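Local coordinates for uncharacterized protein MJ0690 (Methanocaldococcus jannaschii, PDB 3K32) that is a predicted subunit of a tRNA methyltransferase with a nucleotide-binding type alpha/beta fold, its own activity not established, at residues 7-18 against 102-110; 91-100 against 126-134. All coordinates share one frame; numbering follows the deposited sequence.

Interaction 1. Residues 7-18 against 102-110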
loop_
_atom_site.group_PDB
_atom_site.type_symbol
_atom_site.label_atom_id
_atom_site.label_comp_id
_atom_site.label_asym_id
_atom_site.label_seq_id
_atom_site.Cartn_x
_atom_site.Cartn_y
_atom_site.Cartn_z
HETATM N N MSE B 7 10.002 -4.656 -16.504
HETATM C CA MSE B 7 10.676 -4.888 -15.236
HETATM C C MSE B 7 10.136 -6.110 -14.477
HETATM O O MSE B 7 8.962 -6.172 -14.127
HETATM C CB MSE B 7 10.554 -3.620 -14.392
HETATM C CG MSE B 7 11.337 -3.613 -13.107
HETATM SE SE MSE B 7 13.154 -3.027 -13.371
HETATM C CE MSE B 7 12.852 -1.531 -14.595
ATOM N N ASP B 8 10.998 -7.086 -14.223
ATOM C CA ASP B 8 10.600 -8.232 -13.418
ATOM C C ASP B 8 10.396 -7.858 -11.939
ATOM O O ASP B 8 10.969 -6.893 -11.436
ATOM C CB ASP B 8 11.628 -9.366 -13.527
ATOM C CG ASP B 8 11.628 -10.045 -14.899
ATOM O OD1 ASP B 8 10.650 -9.878 -15.655
ATOM O OD2 ASP B 8 12.612 -10.756 -15.215
ATOM N N VAL B 9 9.565 -8.631 -11.254
ATOM C CA VAL B 9 9.484 -8.562 -9.810
ATOM C C VAL B 9 9.113 -9.924 -9.248
ATOM O O VAL B 9 8.303 -10.646 -9.811
ATOM C CB VAL B 9 8.458 -7.538 -9.353
ATOM C CG1 VAL B 9 7.135 -7.765 -10.047
ATOM C CG2 VAL B 9 8.297 -7.629 -7.856
ATOM N N HIS B 10 9.722 -10.285 -8.136
ATOM C CA HIS B 10 9.522 -11.611 -7.588
ATOM C C HIS B 10 8.623 -11.534 -6.363
ATOM O O HIS B 10 8.952 -10.881 -5.374
ATOM C CB HIS B 10 10.873 -12.279 -7.312
ATOM C CG HIS B 10 11.655 -12.558 -8.567
ATOM N ND1 HIS B 10 12.465 -11.611 -9.161
ATOM C CD2 HIS B 10 11.708 -13.651 -9.356
ATOM C CE1 HIS B 10 12.996 -12.122 -10.256
ATOM N NE2 HIS B 10 12.552 -13.355 -10.407
ATOM N N VAL B 11 7.476 -12.194 -6.457
ATOM C CA VAL B 11 6.399 -12.027 -5.499
ATOM C C VAL B 11 6.200 -13.272 -4.645
ATOM O O VAL B 11 5.732 -14.297 -5.128
ATOM C CB VAL B 11 5.074 -11.777 -6.229
ATOM C CG1 VAL B 11 3.983 -11.372 -5.238
ATOM C CG2 VAL B 11 5.237 -10.741 -7.317
ATOM N N LEU B 12 6.542 -13.180 -3.369
ATOM C CA LEU B 12 6.162 -14.228 -2.438
ATOM C C LEU B 12 4.670 -14.422 -2.573
ATOM O O LEU B 12 3.905 -13.463 -2.575
ATOM C CB LEU B 12 6.533 -13.840 -1.013
ATOM C CG LEU B 12 8.029 -14.003 -0.761
ATOM C CD1 LEU B 12 8.506 -13.093 0.354
ATOM C CD2 LEU B 12 8.322 -15.474 -0.448
ATOM N N PHE B 13 4.252 -15.667 -2.709
ATOM C CA PHE B 13 2.892 -15.936 -3.133
ATOM C C PHE B 13 2.365 -17.189 -2.437
ATOM O O PHE B 13 3.015 -18.240 -2.451
ATOM C CB PHE B 13 2.884 -16.074 -4.653
ATOM C CG PHE B 13 1.527 -16.298 -5.253
ATOM C CD1 PHE B 13 0.636 -15.245 -5.405
ATOM C CD2 PHE B 13 1.162 -17.557 -5.720
ATOM C CE1 PHE B 13 -0.607 -15.453 -5.976
ATOM C CE2 PHE B 13 -0.075 -17.762 -6.308
ATOM C CZ PHE B 13 -0.965 -16.710 -6.427
ATOM N N SER B 14 1.192 -17.060 -1.815
ATOM C CA SER B 14 0.606 -18.151 -1.030
ATOM C C SER B 14 -0.596 -18.751 -1.735
ATOM O O SER B 14 -1.022 -19.856 -1.409
ATOM C CB SER B 14 0.137 -17.639 0.325
ATOM O OG SER B 14 -1.085 -16.923 0.163
ATOM N N GLY B 15 -1.163 -18.004 -2.678
ATOM C CA GLY B 15 -2.325 -18.469 -3.398
ATOM C C GLY B 15 -3.640 -17.946 -2.843
ATOM O O GLY B 15 -4.679 -18.143 -3.462
ATOM N N GLY B 16 -3.619 -17.292 -1.681
ATOM C CA GLY B 16 -4.839 -16.663 -1.170
ATOM C C GLY B 16 -5.294 -15.475 -2.029
ATOM O O GLY B 16 -4.534 -14.958 -2.858
ATOM N N LYS B 17 -6.529 -15.030 -1.843
ATOM C CA LYS B 17 -7.074 -13.961 -2.684
ATOM C C LYS B 17 -6.307 -12.643 -2.541
ATOM O O LYS B 17 -6.123 -11.913 -3.508
ATOM C CB LYS B 17 -8.570 -13.761 -2.443
ATOM C CG LYS B 17 -8.958 -13.418 -1.019
ATOM C CD LYS B 17 -10.463 -13.551 -0.822
ATOM C CE LYS B 17 -10.928 -12.945 0.516
ATOM N NZ LYS B 17 -10.620 -11.470 0.630
ATOM N N ASP B 18 -5.828 -12.358 -1.343
ATOM C CA ASP B 18 -5.006 -11.174 -1.155
ATOM C C ASP B 18 -3.694 -11.251 -1.927
ATOM O O ASP B 18 -3.409 -10.419 -2.786
ATOM C CB ASP B 18 -4.753 -10.939 0.335
ATOM C CG ASP B 18 -6.014 -10.515 1.067
ATOM O OD1 ASP B 18 -6.761 -9.660 0.529
ATOM O OD2 ASP B 18 -6.266 -11.054 2.165
ATOM N N TYR B 102 17.200 -11.631 -5.800
ATOM C CA TYR B 102 16.307 -10.834 -6.638
ATOM C C TYR B 102 16.277 -9.402 -6.144
ATOM O O TYR B 102 16.016 -9.144 -4.973
ATOM C CB TYR B 102 14.880 -11.393 -6.635
ATOM C CG TYR B 102 14.795 -12.883 -6.814
ATOM C CD1 TYR B 102 14.758 -13.445 -8.084
ATOM C CD2 TYR B 102 14.744 -13.731 -5.715
ATOM C CE1 TYR B 102 14.685 -14.807 -8.261
ATOM C CE2 TYR B 102 14.669 -15.097 -5.883
ATOM C CZ TYR B 102 14.644 -15.627 -7.161
ATOM O OH TYR B 102 14.574 -16.980 -7.338
ATOM N N SER B 103 16.529 -8.465 -7.039
ATOM C CA SER B 103 16.649 -7.079 -6.628
ATOM C C SER B 103 15.297 -6.381 -6.494
ATOM O O SER B 103 15.243 -5.282 -5.963
ATOM C CB SER B 103 17.550 -6.322 -7.589
ATOM O OG SER B 103 17.046 -6.442 -8.906
ATOM N N ILE B 104 14.218 -7.007 -6.973
ATOM C CA ILE B 104 12.873 -6.466 -6.761
ATOM C C ILE B 104 11.906 -7.483 -6.148
ATOM O O ILE B 104 11.373 -8.344 -6.831
ATOM C CB ILE B 104 12.263 -5.869 -8.029
ATOM C CG1 ILE B 104 13.242 -4.886 -8.673
ATOM C CG2 ILE B 104 10.950 -5.179 -7.694
ATOM C CD1 ILE B 104 12.622 -4.030 -9.753
ATOM N N LEU B 105 11.684 -7.352 -4.844
ATOM C CA LEU B 105 10.926 -8.319 -4.071
ATOM C C LEU B 105 9.608 -7.731 -3.665
ATOM O O LEU B 105 9.551 -6.598 -3.184
ATOM C CB LEU B 105 11.687 -8.700 -2.807
ATOM C CG LEU B 105 12.343 -10.075 -2.773
ATOM C CD1 LEU B 105 12.589 -10.557 -4.187
ATOM C CD2 LEU B 105 13.642 -10.002 -1.995
ATOM N N ALA B 106 8.550 -8.509 -3.846
ATOM C CA ALA B 106 7.220 -8.100 -3.425
ATOM C C ALA B 106 6.582 -9.201 -2.587
ATOM O O ALA B 106 6.935 -10.379 -2.738
ATOM C CB ALA B 106 6.354 -7.788 -4.635
ATOM N N ASP B 107 5.641 -8.822 -1.716
ATOM C CA ASP B 107 4.846 -9.814 -1.003
ATOM C C ASP B 107 3.429 -9.305 -0.783
ATOM O O ASP B 107 3.049 -8.281 -1.337
ATOM C CB ASP B 107 5.504 -10.196 0.318
ATOM C CG ASP B 107 5.465 -9.067 1.340
ATOM O OD1 ASP B 107 4.590 -8.181 1.221
ATOM O OD2 ASP B 107 6.312 -9.068 2.262
ATOM N N GLY B 108 2.662 -10.017 0.044
ATOM C CA GLY B 108 1.231 -9.779 0.191
ATOM C C GLY B 108 0.825 -9.201 1.530
ATOM O O GLY B 108 -0.341 -9.296 1.942
ATOM N N THR B 109 1.795 -8.601 2.210
ATOM C CA THR B 109 1.559 -7.876 3.453
ATOM C C THR B 109 0.575 -6.717 3.276
ATOM O O THR B 109 0.573 -6.025 2.256
ATOM C CB THR B 109 2.869 -7.343 4.014
ATOM O OG1 THR B 109 3.738 -8.451 4.265
ATOM C CG2 THR B 109 2.598 -6.626 5.335
ATOM N N ARG B 110 -0.265 -6.503 4.273
ATOM C CA ARG B 110 -1.364 -5.574 4.096
ATOM C C ARG B 110 -1.602 -4.740 5.353
ATOM O O ARG B 110 -1.163 -5.107 6.437
ATOM C CB ARG B 110 -2.616 -6.348 3.692
ATOM C CG ARG B 110 -3.023 -7.392 4.716
ATOM C CD ARG B 110 -3.890 -8.506 4.125
ATOM N NE ARG B 110 -3.051 -9.505 3.482
ATOM C CZ ARG B 110 -3.100 -10.807 3.730
ATOM N NH1 ARG B 110 -3.973 -11.285 4.596
ATOM N NH2 ARG B 110 -2.278 -11.630 3.092
HETATM O O HOH W 1 13.586 -9.186 -9.278
#
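V9, H10 and V11 lie alongside I104, L105 and A106 as neighbouring parallel strands. The backbone bond from H10 N to I104 O is 2.9 Å and nearly straight. A106 N donates to H10 O, and L12 N to A106 O. The tight part of the contact is the face that carries V9, V11 and A106. V9 has its CG1 in the rotamer with chi1 51°, which leaves CG2 anti to the backbone N. V9 CG2 meets I104 CG2 at 3.6 Å and A106 CB at 3.8 Å. L26 of helix 17-28 packs on V11 and A106 from this side. These are central strands of a parallel sheet, and the loop after strand 8-12 reads S-G-G-K-D-S, the PP-loop signature of ATP pyrophosphatase-type domains. A phosphate-binding role for this loop is therefore probable. S14 OG accepts from G16 N, an ST turn that shapes the loop. S14 and D18 also hold a glycerol, probably from the crystallisation liquor. At this end the contact is looser. D18 OD2 sits 3.3 Å from R110 NH1, above one face of the guanidinium, so charge alone links them. R110 has a second carboxylate partner in D113. R110 NE and NH2 both donate to G108 O, at 3.1 Å and 3.2 Å, which fixes the plane of the group. On the other face of the sheet the CD1 side of Y102 lies over one face of the H10 ring, in an oblique pair with planes 37° apart. A water sits at the edge of the H10 ring, 2.7 Å from its ND1, and accepts from I104 N. The hydroxyl of Y102 reaches K61. The far end is exposed: M7, a selenomethionine, rests on I104 CD1 and packs on H148 of the second subunit.

Interaction 2. Residues 91-100 against 126-134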
loop_
_atom_site.group_PDB
_atom_site.type_symbol
_atom_site.label_atom_id
_atom_site.label_comp_id
_atom_site.label_asym_id
_atom_site.label_seq_id
_atom_site.Cartn_x
_atom_site.Cartn_y
_atom_site.Cartn_z
ATOM N N HIS B 91 9.277 -15.010 7.933
ATOM C CA HIS B 91 9.133 -14.101 6.790
ATOM C C HIS B 91 10.344 -13.162 6.625
ATOM O O HIS B 91 10.850 -12.964 5.515
ATOM C CB HIS B 91 7.824 -13.307 6.897
ATOM C CG HIS B 91 7.505 -12.511 5.672
ATOM N ND1 HIS B 91 6.963 -13.076 4.536
ATOM C CD2 HIS B 91 7.663 -11.198 5.396
ATOM C CE1 HIS B 91 6.789 -12.143 3.622
ATOM N NE2 HIS B 91 7.210 -10.991 4.114
ATOM N N LYS B 92 10.805 -12.598 7.740
ATOM C CA LYS B 92 12.035 -11.822 7.750
ATOM C C LYS B 92 13.222 -12.626 7.229
ATOM O O LYS B 92 14.059 -12.117 6.487
ATOM C CB LYS B 92 12.342 -11.338 9.159
ATOM C CG LYS B 92 11.478 -10.187 9.613
ATOM C CD LYS B 92 11.943 -9.691 10.970
ATOM C CE LYS B 92 11.129 -8.500 11.430
ATOM N NZ LYS B 92 11.307 -8.257 12.888
ATOM N N THR B 93 13.291 -13.887 7.617
ATOM C CA THR B 93 14.413 -14.713 7.250
ATOM C C THR B 93 14.321 -15.032 5.771
ATOM O O THR B 93 15.315 -14.994 5.036
ATOM C CB THR B 93 14.418 -16.000 8.083
ATOM O OG1 THR B 93 14.477 -15.656 9.474
ATOM C CG2 THR B 93 15.600 -16.877 7.715
ATOM N N VAL B 94 13.114 -15.333 5.326
ATOM C CA VAL B 94 12.899 -15.494 3.901
ATOM C C VAL B 94 13.327 -14.239 3.105
ATOM O O VAL B 94 14.088 -14.331 2.144
ATOM C CB VAL B 94 11.456 -15.909 3.608
ATOM C CG1 VAL B 94 11.154 -15.782 2.125
ATOM C CG2 VAL B 94 11.216 -17.345 4.121
ATOM N N LEU B 95 12.883 -13.060 3.519
ATOM C CA LEU B 95 13.291 -11.845 2.808
ATOM C C LEU B 95 14.820 -11.629 2.694
ATOM O O LEU B 95 15.322 -11.312 1.609
ATOM C CB LEU B 95 12.565 -10.612 3.359
ATOM C CG LEU B 95 11.074 -10.544 2.969
ATOM C CD1 LEU B 95 10.325 -9.434 3.706
ATOM C CD2 LEU B 95 10.908 -10.361 1.486
ATOM N N GLU B 96 15.557 -11.818 3.790
ATOM C CA GLU B 96 17.025 -11.671 3.767
ATOM C C GLU B 96 17.665 -12.586 2.740
ATOM O O GLU B 96 18.552 -12.171 1.991
ATOM C CB GLU B 96 17.667 -11.998 5.118
ATOM C CG GLU B 96 17.333 -11.060 6.232
ATOM C CD GLU B 96 17.947 -9.692 6.060
ATOM O OE1 GLU B 96 19.140 -9.604 5.707
ATOM O OE2 GLU B 96 17.229 -8.700 6.292
ATOM N N ILE B 97 17.232 -13.843 2.737
ATOM C CA ILE B 97 17.753 -14.835 1.807
ATOM C C ILE B 97 17.400 -14.482 0.368
ATOM O O ILE B 97 18.257 -14.479 -0.505
ATOM C CB ILE B 97 17.219 -16.248 2.131
ATOM C CG1 ILE B 97 17.689 -16.700 3.524
ATOM C CG2 ILE B 97 17.661 -17.240 1.068
ATOM C CD1 ILE B 97 17.148 -18.061 3.945
ATOM N N LEU B 98 16.133 -14.187 0.127
ATOM C CA LEU B 98 15.676 -13.893 -1.223
ATOM C C LEU B 98 16.266 -12.593 -1.747
ATOM O O LEU B 98 16.478 -12.440 -2.944
ATOM C CB LEU B 98 14.146 -13.865 -1.275
ATOM C CG LEU B 98 13.475 -15.244 -1.372
ATOM C CD1 LEU B 98 13.966 -15.961 -2.588
ATOM C CD2 LEU B 98 13.793 -16.094 -0.161
ATOM N N ALA B 99 16.562 -11.669 -0.844
ATOM C CA ALA B 99 17.154 -10.386 -1.233
ATOM C C ALA B 99 18.577 -10.483 -1.794
ATOM O O ALA B 99 19.106 -9.509 -2.302
ATOM C CB ALA B 99 17.102 -9.399 -0.073
ATOM N N ASP B 100 19.211 -11.644 -1.670
ATOM C CA ASP B 100 20.538 -11.848 -2.252
ATOM C C ASP B 100 20.409 -12.245 -3.709
ATOM O O ASP B 100 21.363 -12.107 -4.476
ATOM C CB ASP B 100 21.348 -12.920 -1.486
ATOM C CG ASP B 100 21.801 -12.450 -0.094
ATOM O OD1 ASP B 100 22.170 -11.269 0.058
ATOM O OD2 ASP B 100 21.797 -13.265 0.854
ATOM N N LEU B 126 16.818 -3.198 5.042
ATOM C CA LEU B 126 16.770 -4.256 4.043
ATOM C C LEU B 126 17.114 -3.741 2.644
ATOM O O LEU B 126 17.901 -4.351 1.921
ATOM C CB LEU B 126 15.380 -4.906 4.052
ATOM C CG LEU B 126 15.169 -6.258 3.369
ATOM C CD1 LEU B 126 14.967 -6.079 1.888
ATOM C CD2 LEU B 126 16.339 -7.198 3.646
ATOM N N GLU B 127 16.540 -2.610 2.265
ATOM C CA GLU B 127 16.791 -2.064 0.938
ATOM C C GLU B 127 18.213 -1.526 0.760
ATOM O O GLU B 127 18.804 -1.638 -0.312
ATOM C CB GLU B 127 15.794 -0.962 0.617
ATOM C CG GLU B 127 14.372 -1.416 0.566
ATOM C CD GLU B 127 13.539 -0.442 -0.227
ATOM O OE1 GLU B 127 14.021 0.688 -0.415
ATOM O OE2 GLU B 127 12.428 -0.794 -0.679
HETATM N N MSE B 128 18.759 -0.931 1.807
HETATM C CA MSE B 128 20.082 -0.348 1.701
HETATM C C MSE B 128 21.191 -1.393 1.792
HETATM O O MSE B 128 22.217 -1.271 1.127
HETATM C CB MSE B 128 20.286 0.740 2.754
HETATM C CG MSE B 128 21.727 1.236 2.808
HETATM SE SE MSE B 128 22.010 2.569 4.182
HETATM C CE MSE B 128 20.641 3.850 3.610
ATOM N N ARG B 129 20.978 -2.415 2.615
ATOM C CA ARG B 129 21.984 -3.443 2.826
ATOM C C ARG B 129 22.064 -4.370 1.630
ATOM O O ARG B 129 23.132 -4.881 1.290
ATOM C CB ARG B 129 21.676 -4.258 4.080
ATOM C CG ARG B 129 21.993 -3.543 5.395
ATOM C CD ARG B 129 21.761 -4.455 6.605
ATOM N NE ARG B 129 20.368 -4.879 6.712
ATOM C CZ ARG B 129 19.933 -6.108 6.445
ATOM N NH1 ARG B 129 20.782 -7.051 6.066
ATOM N NH2 ARG B 129 18.649 -6.399 6.557
ATOM N N LYS B 130 20.928 -4.594 0.991
ATOM C CA LYS B 130 20.866 -5.584 -0.071
ATOM C C LYS B 130 20.782 -4.911 -1.426
ATOM O O LYS B 130 20.799 -5.574 -2.454
ATOM C CB LYS B 130 19.657 -6.493 0.134
ATOM C CG LYS B 130 19.633 -7.163 1.489
ATOM C CD LYS B 130 20.610 -8.303 1.569
ATOM C CE LYS B 130 20.363 -9.150 2.826
ATOM N NZ LYS B 130 21.341 -10.265 2.969
ATOM N N ASN B 131 20.713 -3.585 -1.416
ATOM C CA ASN B 131 20.536 -2.821 -2.640
ATOM C C ASN B 131 19.358 -3.327 -3.424
ATOM O O ASN B 131 19.484 -3.723 -4.575
ATOM C CB ASN B 131 21.765 -2.892 -3.526
ATOM C CG ASN B 131 21.615 -2.040 -4.742
ATOM O OD1 ASN B 131 20.882 -1.071 -4.721
ATOM N ND2 ASN B 131 22.280 -2.406 -5.813
ATOM N N ILE B 132 18.201 -3.293 -2.786
ATOM C CA ILE B 132 17.032 -3.958 -3.309
ATOM C C ILE B 132 15.783 -3.084 -3.172
ATOM O O ILE B 132 15.749 -2.140 -2.362
ATOM C CB ILE B 132 16.875 -5.304 -2.571
ATOM C CG1 ILE B 132 17.208 -6.457 -3.507
ATOM C CG2 ILE B 132 15.520 -5.451 -1.920
ATOM C CD1 ILE B 132 16.736 -7.751 -2.956
ATOM N N GLN B 133 14.785 -3.370 -4.002
ATOM C CA GLN B 133 13.480 -2.730 -3.884
ATOM C C GLN B 133 12.524 -3.727 -3.273
ATOM O O GLN B 133 12.400 -4.847 -3.757
ATOM C CB GLN B 133 12.935 -2.281 -5.242
ATOM C CG GLN B 133 13.444 -0.939 -5.727
ATOM C CD GLN B 133 12.820 -0.544 -7.053
ATOM O OE1 GLN B 133 13.450 -0.630 -8.099
ATOM N NE2 GLN B 133 11.570 -0.122 -7.013
ATOM N N TYR B 134 11.865 -3.305 -2.202
ATOM C CA TYR B 134 10.817 -4.067 -1.532
ATOM C C TYR B 134 9.458 -3.358 -1.731
ATOM O O TYR B 134 9.304 -2.178 -1.391
ATOM C CB TYR B 134 11.157 -4.157 -0.047
ATOM C CG TYR B 134 10.173 -4.948 0.794
ATOM C CD1 TYR B 134 9.883 -6.283 0.504
ATOM C CD2 TYR B 134 9.569 -4.376 1.907
ATOM C CE1 TYR B 134 9.006 -7.004 1.286
ATOM C CE2 TYR B 134 8.676 -5.103 2.695
ATOM C CZ TYR B 134 8.410 -6.409 2.380
ATOM O OH TYR B 134 7.527 -7.109 3.144
#
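E96 bends at chi2 (-69°) and R129 at chi3 (-62°), and these turns bring carboxylate and guanidinium together end-on. The planes are nearly coplanar, 16° apart. R129 NH2 reaches E96 OE2 at 2.7 Å and NH1 reaches OE1 at 3.1 Å. Each oxygen uses its syn lone pair, so two bonds fix the rotation of both groups. K130, bent at chi2, comes across E96 and sets its NZ 3.6 Å from OE1. The same NZ bonds D100 OD1 at 3.2 Å, on the syn side but tilted out of the carboxylate plane. Below this charged rim the contact is apolar. A99 is small enough to let the chain of K130 and the side chain of I132 close on it. I132 packs on A99, though the exact placing of its CD1 is doubtful. L126 CD2 lies against the carboxylate of E96. Further in, L95 CD1 meets Y134 CE1 at 3.7 Å. The phenol oxygen of Y134 has its partner in D107. L105 of the central sheet lies beneath A99 and I132. Helices 84-98 and 120-130 thus sit side by side near the edge of the sheet, joined mainly by side chains. Replacing E96 by an alanine is likely to leave the guanidinium of R129 without its carboxylate and freer to turn, held on its NE side by S125, and to leave K130 with D100 as its remaining carboxylate in the network. Two acids and two bases alternate here as one network. Its charges are therefore likely to balance one another at the partly solvent-exposed rim of the helix pair.

In the fold
The centres of interactions 1 and 2 lie about 13 Å apart. Their segments alternate along the chain: 7-18, 91-100, 102-110, then 126-134. Helix 84-98 leads into strand 104-106, and helix 120-130 forms the crossover to its parallel neighbour 133-135. The sheet order is 59-64, 32-39, 8-12, 104-106, 133-135, so interaction 1 joins the central strand to the next. Interaction 2 packs helices 84-98 and 120-130 together beside strands 104-106 and 133-135 and includes the start of the latter, the outermost strand within this chain. D107 OD2 is 2.5 Å from Y134 OH, a probable hydrogen bond joining the contacts. They thus link the strand before the PP-loop to the sheet edge, where Q133 faces the second subunit.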